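Local coordinates for lectin 2 (Agrocybe aegerita, PDB 4TQJ), which binds sugar chains that end in a non-reducing terminal N-acetylglucosamine, at residues F190-F196 with S211-C217; G17-I21 with I31-A35; V4-D8 with L117-A121; A249-V253 with V265-D271. The protein carries 1 engineered substitution. Numbering follows the deposited sequence.

All four contacts belong to one beta-propeller, but at different distances from the centre of the chain. Contact 3 lies about 6 Å from that centre, against about 17 Å for contact 2 and about 21 and 22 Å for contacts 1 and 4 (centre to centre). Contacts 1 and 4 are partly buried hairpins of neighbouring blades; each pairs the last two strands of its sheet, each contains a classic bulge, and the two touch where Phe216 packs on Trp252 and Val265. Contact 2 is also a hairpin, but buried, largely polar and next to the second subunit. Contact 3 contrasts with these: it is mainly side-chain packing, without hydrogen bonds between its two segments, while strand 4-5 pairs with the sheet of contact 1.

Contact 1 of 4, residues F190-F196 with S211-C217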
# COMPACT_ATOMS: atom_id res chain seq x y z
N PHE A 190 4.37 -18.51 -28.76
CA PHE A 190 4.40 -18.15 -30.18
C PHE A 190 5.52 -18.94 -30.81
O PHE A 190 6.68 -18.57 -30.70
CB PHE A 190 4.65 -16.64 -30.35
CG PHE A 190 3.56 -15.77 -29.81
CD1 PHE A 190 2.75 -15.03 -30.68
CD2 PHE A 190 3.33 -15.67 -28.44
CE1 PHE A 190 1.75 -14.23 -30.20
CE2 PHE A 190 2.31 -14.87 -27.94
CZ PHE A 190 1.52 -14.15 -28.81
N GLY A 191 5.18 -20.05 -31.45
CA GLY A 191 6.17 -20.96 -32.01
C GLY A 191 6.59 -20.65 -33.44
O GLY A 191 6.65 -19.48 -33.86
N ASP A 192 6.89 -21.69 -34.21
CA ASP A 192 7.30 -21.48 -35.58
C ASP A 192 6.10 -21.21 -36.47
O ASP A 192 6.05 -20.20 -37.16
CB ASP A 192 8.12 -22.68 -36.09
CG ASP A 192 9.56 -22.66 -35.61
OD1 ASP A 192 10.17 -21.57 -35.54
OD2 ASP A 192 10.09 -23.74 -35.28
N LYS A 193 5.11 -22.11 -36.44
CA LYS A 193 3.95 -21.99 -37.31
C LYS A 193 2.62 -21.74 -36.60
O LYS A 193 1.61 -21.54 -37.26
CB LYS A 193 3.88 -23.21 -38.23
CG LYS A 193 5.26 -23.57 -38.82
CD LYS A 193 5.18 -24.01 -40.25
CE LYS A 193 4.35 -23.06 -41.08
NZ LYS A 193 5.12 -22.43 -42.19
N HIS A 194 2.61 -21.71 -35.26
CA HIS A 194 1.37 -21.48 -34.53
C HIS A 194 1.59 -20.84 -33.17
O HIS A 194 2.61 -21.06 -32.54
CB HIS A 194 0.62 -22.79 -34.24
CG HIS A 194 0.58 -23.76 -35.39
ND1 HIS A 194 -0.36 -23.69 -36.38
CD2 HIS A 194 1.35 -24.84 -35.67
CE1 HIS A 194 -0.17 -24.67 -37.24
NE2 HIS A 194 0.85 -25.39 -36.82
N VAL A 195 0.60 -20.07 -32.71
CA VAL A 195 0.51 -19.74 -31.29
C VAL A 195 -0.10 -20.96 -30.63
O VAL A 195 -1.13 -21.46 -31.09
CB VAL A 195 -0.38 -18.51 -31.04
CG1 VAL A 195 -0.47 -18.20 -29.53
CG2 VAL A 195 0.14 -17.30 -31.81
N PHE A 196 0.55 -21.46 -29.58
CA PHE A 196 0.08 -22.64 -28.86
C PHE A 196 -0.39 -22.20 -27.48
O PHE A 196 0.16 -21.25 -26.91
CB PHE A 196 1.21 -23.67 -28.64
CG PHE A 196 1.71 -24.34 -29.90
CD1 PHE A 196 1.06 -25.46 -30.41
CD2 PHE A 196 2.84 -23.87 -30.56
CE1 PHE A 196 1.52 -26.10 -31.57
CE2 PHE A 196 3.31 -24.50 -31.71
CZ PHE A 196 2.65 -25.62 -32.22
N SER A 211 -2.55 -25.91 -30.87
CA SER A 211 -2.44 -24.76 -31.74
C SER A 211 -3.74 -23.97 -31.73
O SER A 211 -4.81 -24.57 -31.82
CB SER A 211 -2.11 -25.20 -33.17
OG SER A 211 -2.16 -24.09 -34.06
N VAL A 212 -3.66 -22.65 -31.65
CA VAL A 212 -4.86 -21.82 -31.65
C VAL A 212 -4.91 -20.73 -32.72
O VAL A 212 -5.99 -20.24 -33.04
CB VAL A 212 -5.10 -21.15 -30.28
CG1 VAL A 212 -5.37 -22.21 -29.20
CG2 VAL A 212 -3.92 -20.24 -29.92
N ILE A 213 -3.75 -20.31 -33.23
CA ILE A 213 -3.70 -19.31 -34.30
C ILE A 213 -2.57 -19.65 -35.25
O ILE A 213 -1.48 -20.04 -34.81
CB ILE A 213 -3.48 -17.87 -33.77
CG1 ILE A 213 -4.46 -17.51 -32.66
CG2 ILE A 213 -3.59 -16.84 -34.91
CD1 ILE A 213 -4.04 -16.28 -31.88
N ASP A 214 -2.82 -19.51 -36.55
CA ASP A 214 -1.78 -19.76 -37.55
C ASP A 214 -1.24 -18.43 -38.03
O ASP A 214 -1.39 -18.06 -39.20
CB ASP A 214 -2.34 -20.57 -38.73
CG ASP A 214 -2.89 -21.93 -38.31
OD1 ASP A 214 -2.48 -22.44 -37.25
OD2 ASP A 214 -3.72 -22.48 -39.05
N ASN A 215 -0.63 -17.70 -37.10
CA ASN A 215 -0.20 -16.32 -37.32
C ASN A 215 0.60 -15.84 -36.09
O ASN A 215 0.81 -16.61 -35.15
CB ASN A 215 -1.42 -15.41 -37.58
CG ASN A 215 -1.13 -14.32 -38.62
OD1 ASN A 215 -0.03 -13.78 -38.69
ND2 ASN A 215 -2.14 -14.00 -39.44
N PHE A 216 1.06 -14.60 -36.14
CA PHE A 216 1.89 -14.04 -35.08
C PHE A 216 3.19 -14.80 -34.85
O PHE A 216 3.80 -14.69 -33.79
CB PHE A 216 1.11 -13.93 -33.76
CG PHE A 216 -0.09 -13.03 -33.82
CD1 PHE A 216 0.06 -11.66 -33.97
CD2 PHE A 216 -1.37 -13.55 -33.72
CE1 PHE A 216 -1.05 -10.82 -34.02
CE2 PHE A 216 -2.48 -12.72 -33.77
CZ PHE A 216 -2.33 -11.36 -33.93
N CYS A 217 3.64 -15.58 -35.83
CA CYS A 217 4.83 -16.39 -35.65
C CYS A 217 5.87 -16.17 -36.75
O CYS A 217 5.56 -15.68 -37.84
CB CYS A 217 4.46 -17.88 -35.59
SG CYS A 217 3.51 -18.32 -34.15
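This is an antiparallel beta hairpin with a classic bulge, formed by the two outer strands of a propeller blade. Phe190 ends the preceding strand and points toward 211-217: its ring edge meets the backbone of Phe216 (CD1 to O 3.3 Å), and CE1 packs on Phe216 CB at 3.6 Å. In the turn that follows, the carbonyl oxygens of Gly191 and Asp192 each come within 3.2 Å of Cys217 CB. The side chains of Asp192 and Lys193 point away; the Asp192 carboxylate meets Arg171 and His172, and Lys193 NZ reaches Asp219 O. His194 supplies the polar link, a His-carboxylate hydrogen bond from ND1 to Asp214 OD1 (2.6 Å, 147°), while Ser211 CB sits over its imidazole face, 4.1 Å from the centroid. Val195 receives the bulge: its N donates to Ile213 O (3.0 Å) and its O accepts from Val212 N (2.9 Å), so two residues face one and the register shifts by one. Its side chain, packed against Phe216 CB and Cys217 SG, also touches Ile243 of the next blade. Phe196 then opposes Ser211 as a non-hydrogen-bonded pair, their CA atoms 4.4 Å apart, with Phe196 CE1 4.1 Å from Ser211 CB.

Contact 2 of 4, residues G17-I21 with I31-A35; sequences GFADI and IGRNA
Two extended segments run antiparallel (end-to-end directions 154° apart), with Ile21 opposite Gly32 as a hydrogen-bonded pair, CA to CA 4.7 Å. Ile21 N donates to Gly32 O at 3.0 Å, and Gly32 N to Ile21 O at 2.8 Å. An ideal CB on Gly32 would lie only 3.2 Å from Ile21 CB. Beyond this pair, side chains take over the bonding. Asn34 (chi1 t) points toward 17-21 and gives ND2 to Ala19 O at 2.9 Å and also to Leu345 O; Asp20 (chi1 m) accepts Asn34 N on OD1 at 2.9 Å. The strands form a hairpin in the propeller blade completed by the late strand 395-399, the closure known as molecular velcro. Asp20 OD2 accepts Leu401 N and a water at 3.3 Å, which in turn weakly accepts Arg33 NE at 3.0 Å. Asp20 OD1 is 4.2 Å from Arg33 NE, too far for a salt bridge; Arg33 NH1 instead donates to Asn34 O at 2.9 Å. Across the dimer interface, Asn34 OD1 accepts Val36 N of the second subunit, whose Arg33 makes a cation-pi contact with Phe18.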
# COMPACT_ATOMS: atom_id res chain seq x y z
N GLY A 17 -3.56 1.22 -9.40
CA GLY A 17 -2.75 1.24 -8.20
C GLY A 17 -1.64 2.29 -8.21
O GLY A 17 -1.60 3.20 -9.04
N PHE A 18 -0.72 2.16 -7.27
CA PHE A 18 0.36 3.12 -7.15
C PHE A 18 1.67 2.38 -7.31
O PHE A 18 2.29 1.97 -6.32
CB PHE A 18 0.28 3.85 -5.81
CG PHE A 18 -1.08 4.41 -5.51
CD1 PHE A 18 -1.35 5.76 -5.72
CD2 PHE A 18 -2.09 3.60 -5.03
CE1 PHE A 18 -2.60 6.29 -5.45
CE2 PHE A 18 -3.35 4.13 -4.76
CZ PHE A 18 -3.60 5.47 -4.98
N ALA A 19 2.10 2.19 -8.55
CA ALA A 19 3.31 1.41 -8.78
C ALA A 19 4.53 1.99 -8.05
O ALA A 19 4.75 3.20 -8.04
CB ALA A 19 3.61 1.24 -10.29
N ASP A 20 5.33 1.10 -7.45
CA ASP A 20 6.60 1.48 -6.85
C ASP A 20 7.78 1.18 -7.78
O ASP A 20 7.67 0.36 -8.68
CB ASP A 20 6.81 0.71 -5.53
CG ASP A 20 5.63 0.83 -4.59
OD1 ASP A 20 5.40 1.93 -4.07
OD2 ASP A 20 4.93 -0.19 -4.39
N ILE A 21 8.92 1.83 -7.54
CA ILE A 21 10.13 1.56 -8.31
C ILE A 21 10.98 0.58 -7.53
O ILE A 21 11.22 0.79 -6.35
CB ILE A 21 10.99 2.81 -8.50
CG1 ILE A 21 10.20 3.90 -9.21
CG2 ILE A 21 12.27 2.47 -9.29
CD1 ILE A 21 10.92 5.22 -9.22
N ILE A 31 14.83 0.78 -3.22
CA ILE A 31 13.39 0.89 -3.32
C ILE A 31 12.98 2.34 -3.43
O ILE A 31 13.39 3.17 -2.61
CB ILE A 31 12.66 0.27 -2.10
CG1 ILE A 31 13.07 -1.18 -1.90
CG2 ILE A 31 11.15 0.37 -2.27
CD1 ILE A 31 12.70 -2.11 -3.06
N GLY A 32 12.18 2.65 -4.45
CA GLY A 32 11.57 3.95 -4.59
C GLY A 32 10.07 3.84 -4.36
O GLY A 32 9.28 3.81 -5.31
N ARG A 33 9.66 3.79 -3.09
CA ARG A 33 8.24 3.65 -2.77
C ARG A 33 7.41 4.86 -3.24
O ARG A 33 7.67 6.00 -2.84
CB ARG A 33 8.05 3.41 -1.27
CG ARG A 33 6.78 2.63 -0.92
CD ARG A 33 5.55 3.53 -0.81
NE ARG A 33 4.45 2.86 -0.12
CZ ARG A 33 3.29 3.43 0.18
NH1 ARG A 33 3.06 4.70 -0.17
NH2 ARG A 33 2.35 2.75 0.82
N ASN A 34 6.41 4.60 -4.07
CA ASN A 34 5.49 5.63 -4.55
C ASN A 34 4.86 6.35 -3.34
O ASN A 34 3.99 5.80 -2.67
CB ASN A 34 4.41 4.95 -5.41
CG ASN A 34 3.53 5.94 -6.15
OD1 ASN A 34 3.22 7.01 -5.65
ND2 ASN A 34 3.11 5.55 -7.36
N ALA A 35 5.31 7.58 -3.07
CA ALA A 35 4.94 8.27 -1.83
C ALA A 35 5.17 9.77 -1.98
O ALA A 35 5.78 10.20 -2.95
CB ALA A 35 5.74 7.73 -0.64
O HOH W 1 4.21 0.07 -1.20

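Contact 3 of 4, residues V4-D8 with L117-A121; sequences VITQD and LRYLA
Side-chain packing near the middle of the propeller joins the N-terminal segment 4-8 to strand 117-121, the first strand of its blade. The segments run nearly antiparallel (directions 167° apart) but too far apart to pair: CA to CA is 7.9 Å for Ile5 with Tyr119 and 7.5 Å for Gln7 with Leu117. Both are extended until Gln7 turns to phi/psi -64/-43. Ile5 (chi1 m, chi2 t) points toward the strand; its CG2 sits over the Tyr119 ring (chi1 m, chi2 -38°), 3.6 Å from the centroid and 11° off the normal, a CH-pi contact, and its CD1 is 3.5 Å from Ala121 CB. Gln7 (m, t) places CG 3.2 Å from Tyr119 OH and OE1 3.8 Å from Leu117 CD1. Gln7 N, 3.3 Å from Tyr119 OH, lacks hydrogen-bond geometry; OH bonds to Arg174 O, and Gln7 OE1 accepts Arg174 N. The short, weakly bonded strand 4-5 pairs with strand 173-177, so the N-terminus bridges two adjacent blades where the inner strands of a beta-propeller converge on its axis.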
# COMPACT_ATOMS: atom_id res chain seq x y z
N VAL A 4 -0.84 -10.72 -16.41
CA VAL A 4 -0.05 -11.32 -17.49
C VAL A 4 1.46 -11.23 -17.23
O VAL A 4 1.96 -10.26 -16.67
CB VAL A 4 -0.37 -10.64 -18.85
CG1 VAL A 4 0.71 -10.97 -19.88
CG2 VAL A 4 -1.76 -11.04 -19.37
N ILE A 5 2.17 -12.27 -17.65
CA ILE A 5 3.61 -12.34 -17.46
C ILE A 5 4.27 -12.55 -18.81
O ILE A 5 3.98 -13.54 -19.48
CB ILE A 5 3.96 -13.50 -16.52
CG1 ILE A 5 3.44 -13.18 -15.12
CG2 ILE A 5 5.46 -13.76 -16.50
CD1 ILE A 5 3.58 -14.31 -14.16
N THR A 6 5.13 -11.62 -19.21
CA THR A 6 5.82 -11.71 -20.50
C THR A 6 7.32 -11.75 -20.27
O THR A 6 7.78 -11.57 -19.16
CB THR A 6 5.48 -10.52 -21.47
OG1 THR A 6 6.10 -9.31 -21.02
CG2 THR A 6 3.98 -10.31 -21.60
N GLN A 7 8.09 -12.02 -21.33
CA GLN A 7 9.55 -12.00 -21.22
C GLN A 7 10.06 -10.61 -20.89
O GLN A 7 10.96 -10.45 -20.05
CB GLN A 7 10.18 -12.52 -22.52
CG GLN A 7 9.74 -13.93 -22.86
CD GLN A 7 10.31 -14.45 -24.15
OE1 GLN A 7 9.69 -15.28 -24.81
NE2 GLN A 7 11.49 -13.96 -24.54
N ASP A 8 9.50 -9.59 -21.53
CA ASP A 8 9.94 -8.22 -21.30
C ASP A 8 9.44 -7.69 -19.95
O ASP A 8 10.11 -6.91 -19.28
CB ASP A 8 9.46 -7.31 -22.43
CG ASP A 8 10.21 -7.55 -23.73
OD1 ASP A 8 11.33 -8.10 -23.68
OD2 ASP A 8 9.69 -7.18 -24.80
N LEU A 117 13.85 -19.26 -19.69
CA LEU A 117 13.07 -18.22 -19.02
C LEU A 117 12.71 -18.71 -17.63
O LEU A 117 12.33 -19.86 -17.47
CB LEU A 117 11.77 -17.96 -19.79
CG LEU A 117 11.96 -17.48 -21.22
CD1 LEU A 117 10.68 -17.66 -22.04
CD2 LEU A 117 12.41 -16.03 -21.21
N ARG A 118 12.82 -17.83 -16.64
CA ARG A 118 12.39 -18.13 -15.28
C ARG A 118 11.43 -17.06 -14.80
O ARG A 118 11.75 -15.88 -14.84
CB ARG A 118 13.61 -18.25 -14.35
CG ARG A 118 14.30 -19.61 -14.45
CD ARG A 118 15.77 -19.59 -13.98
NE ARG A 118 16.63 -18.84 -14.89
CZ ARG A 118 17.93 -18.63 -14.69
NH1 ARG A 118 18.52 -19.14 -13.62
NH2 ARG A 118 18.65 -17.93 -15.56
N TYR A 119 10.25 -17.48 -14.35
CA TYR A 119 9.19 -16.58 -13.90
C TYR A 119 8.75 -16.96 -12.50
O TYR A 119 8.98 -18.08 -12.05
CB TYR A 119 7.96 -16.72 -14.79
CG TYR A 119 8.10 -16.29 -16.24
CD1 TYR A 119 8.85 -15.17 -16.59
CD2 TYR A 119 7.45 -16.98 -17.24
CE1 TYR A 119 8.95 -14.78 -17.93
CE2 TYR A 119 7.54 -16.60 -18.57
CZ TYR A 119 8.30 -15.50 -18.91
OH TYR A 119 8.37 -15.12 -20.23
N LEU A 120 8.08 -16.03 -11.84
CA LEU A 120 7.40 -16.30 -10.57
C LEU A 120 5.93 -16.00 -10.74
O LEU A 120 5.57 -14.91 -11.17
CB LEU A 120 7.98 -15.42 -9.47
CG LEU A 120 9.46 -15.68 -9.19
CD1 LEU A 120 10.13 -14.49 -8.52
CD2 LEU A 120 9.62 -16.97 -8.39
N ALA A 121 5.08 -16.96 -10.39
CA ALA A 121 3.65 -16.82 -10.64
C ALA A 121 2.81 -17.74 -9.75
O ALA A 121 3.19 -18.87 -9.48
CB ALA A 121 3.35 -17.10 -12.12

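Contact 4 of 4, residues A249-V253 with V265-D271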
# COMPACT_ATOMS: atom_id res chain seq x y z
N ALA A 249 2.16 -3.61 -41.52
CA ALA A 249 1.13 -2.65 -41.92
C ALA A 249 0.53 -1.92 -40.73
O ALA A 249 -0.12 -0.89 -40.90
CB ALA A 249 0.02 -3.34 -42.74
N GLY A 250 0.77 -2.42 -39.52
CA GLY A 250 0.17 -1.83 -38.32
C GLY A 250 -0.05 -2.86 -37.21
O GLY A 250 0.71 -3.82 -37.13
N CYS A 251 -1.07 -2.66 -36.37
CA CYS A 251 -1.38 -3.61 -35.30
C CYS A 251 -2.48 -4.59 -35.70
O CYS A 251 -3.57 -4.20 -36.12
CB CYS A 251 -1.82 -2.88 -34.03
SG CYS A 251 -0.64 -1.70 -33.41
N TRP A 252 -2.16 -5.87 -35.53
CA TRP A 252 -3.06 -6.97 -35.83
C TRP A 252 -3.53 -7.60 -34.52
O TRP A 252 -2.72 -7.84 -33.63
CB TRP A 252 -2.28 -8.03 -36.61
CG TRP A 252 -1.94 -7.60 -37.99
CD1 TRP A 252 -0.81 -6.94 -38.40
CD2 TRP A 252 -2.74 -7.81 -39.16
NE1 TRP A 252 -0.87 -6.71 -39.77
CE2 TRP A 252 -2.04 -7.24 -40.25
CE3 TRP A 252 -3.97 -8.42 -39.39
CZ2 TRP A 252 -2.54 -7.27 -41.56
CZ3 TRP A 252 -4.48 -8.44 -40.70
CH2 TRP A 252 -3.75 -7.88 -41.76
N VAL A 253 -4.83 -7.88 -34.40
CA VAL A 253 -5.30 -8.64 -33.25
C VAL A 253 -6.19 -9.84 -33.59
O VAL A 253 -6.85 -9.87 -34.64
CB VAL A 253 -5.96 -7.77 -32.13
CG1 VAL A 253 -5.62 -6.29 -32.26
CG2 VAL A 253 -7.45 -8.00 -32.06
N VAL A 265 -7.53 -12.95 -37.57
CA VAL A 265 -6.53 -11.94 -37.28
C VAL A 265 -6.74 -10.71 -38.14
O VAL A 265 -6.60 -10.77 -39.36
CB VAL A 265 -5.13 -12.50 -37.53
CG1 VAL A 265 -4.07 -11.43 -37.32
CG2 VAL A 265 -4.90 -13.71 -36.62
N LYS A 266 -7.09 -9.59 -37.50
CA LYS A 266 -7.49 -8.38 -38.21
C LYS A 266 -6.59 -7.19 -37.91
O LYS A 266 -6.07 -7.06 -36.81
CB LYS A 266 -8.94 -8.02 -37.86
CG LYS A 266 -9.95 -9.13 -38.10
CD LYS A 266 -11.38 -8.65 -37.81
CE LYS A 266 -12.30 -9.81 -37.49
NZ LYS A 266 -13.64 -9.70 -38.15
N LEU A 267 -6.43 -6.31 -38.90
CA LEU A 267 -5.67 -5.08 -38.72
C LEU A 267 -6.57 -4.03 -38.08
O LEU A 267 -7.52 -3.57 -38.71
CB LEU A 267 -5.17 -4.55 -40.07
CG LEU A 267 -4.31 -3.28 -39.92
CD1 LEU A 267 -2.90 -3.69 -39.55
CD2 LEU A 267 -4.28 -2.40 -41.17
N VAL A 268 -6.26 -3.64 -36.85
CA VAL A 268 -7.13 -2.72 -36.11
C VAL A 268 -6.61 -1.29 -36.07
O VAL A 268 -7.37 -0.36 -35.79
CB VAL A 268 -7.31 -3.18 -34.66
CG1 VAL A 268 -8.00 -4.56 -34.60
CG2 VAL A 268 -5.97 -3.19 -33.95
N ILE A 269 -5.31 -1.11 -36.30
CA ILE A 269 -4.68 0.21 -36.26
C ILE A 269 -3.63 0.22 -37.37
O ILE A 269 -2.77 -0.67 -37.43
CB ILE A 269 -3.95 0.46 -34.94
CG1 ILE A 269 -4.88 0.35 -33.74
CG2 ILE A 269 -3.27 1.84 -34.95
CD1 ILE A 269 -4.11 0.22 -32.44
N ASN A 270 -3.68 1.23 -38.24
CA ASN A 270 -2.68 1.34 -39.29
C ASN A 270 -1.45 2.16 -38.88
O ASN A 270 -1.00 3.06 -39.60
CB ASN A 270 -3.29 1.83 -40.62
CG ASN A 270 -3.62 3.31 -40.61
OD1 ASN A 270 -3.67 3.95 -39.56
ND2 ASN A 270 -3.84 3.87 -41.80
N ASP A 271 -0.90 1.82 -37.72
CA ASP A 271 0.27 2.51 -37.18
C ASP A 271 0.98 1.60 -36.18
O ASP A 271 0.49 0.52 -35.88
CB ASP A 271 -0.14 3.79 -36.48
CG ASP A 271 0.83 4.93 -36.74
OD1 ASP A 271 2.05 4.75 -36.60
OD2 ASP A 271 0.34 6.03 -37.11
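Side-chain rotamers set the packing on both faces of this antiparallel hairpin. On one face Trp252 (chi1 m, chi2 90°) lays its indole against Leu267, which adopts t, p and sets CD1 over the five-membered ring, 3.8 Å from its centroid and 18° off the normal: a CH-pi contact. Val265 (t), directed sideways, adds CG1 3.7 Å from Trp252 CE3. On the other face Cys251 (m) packs its CB on Ile269 CB (4.1 Å) and on Val268 CG2 (4.2 Å); Val268 (m) also meets Val253 CG1 at 3.5 Å through CG2, and Val253 lies off the usual wells at chi1 -17°. Val268 and Ile269 both face Cys251 because of a classic bulge: Cys251 N donates to Ile269 O and Val268 N to Cys251 O, each 2.8 Å. Val253 N to Lys266 O (2.8 Å) and Lys266 N to Val253 O (2.9 Å) continue the pairing. Gly250 CA makes a CA-H...O contact with Ile269 O at 3.3 Å; a CB there would clash with that oxygen at 2.1 Å. Asn270 centres an inverse gamma turn; Asp271 OD1 bonds Trp278 NE1. Strand 251-254 is flanked by strand 242-246, Val253 touching Ile244, while strand 266-269 ends the blade and packs Val268 and Ile269 on Phe317.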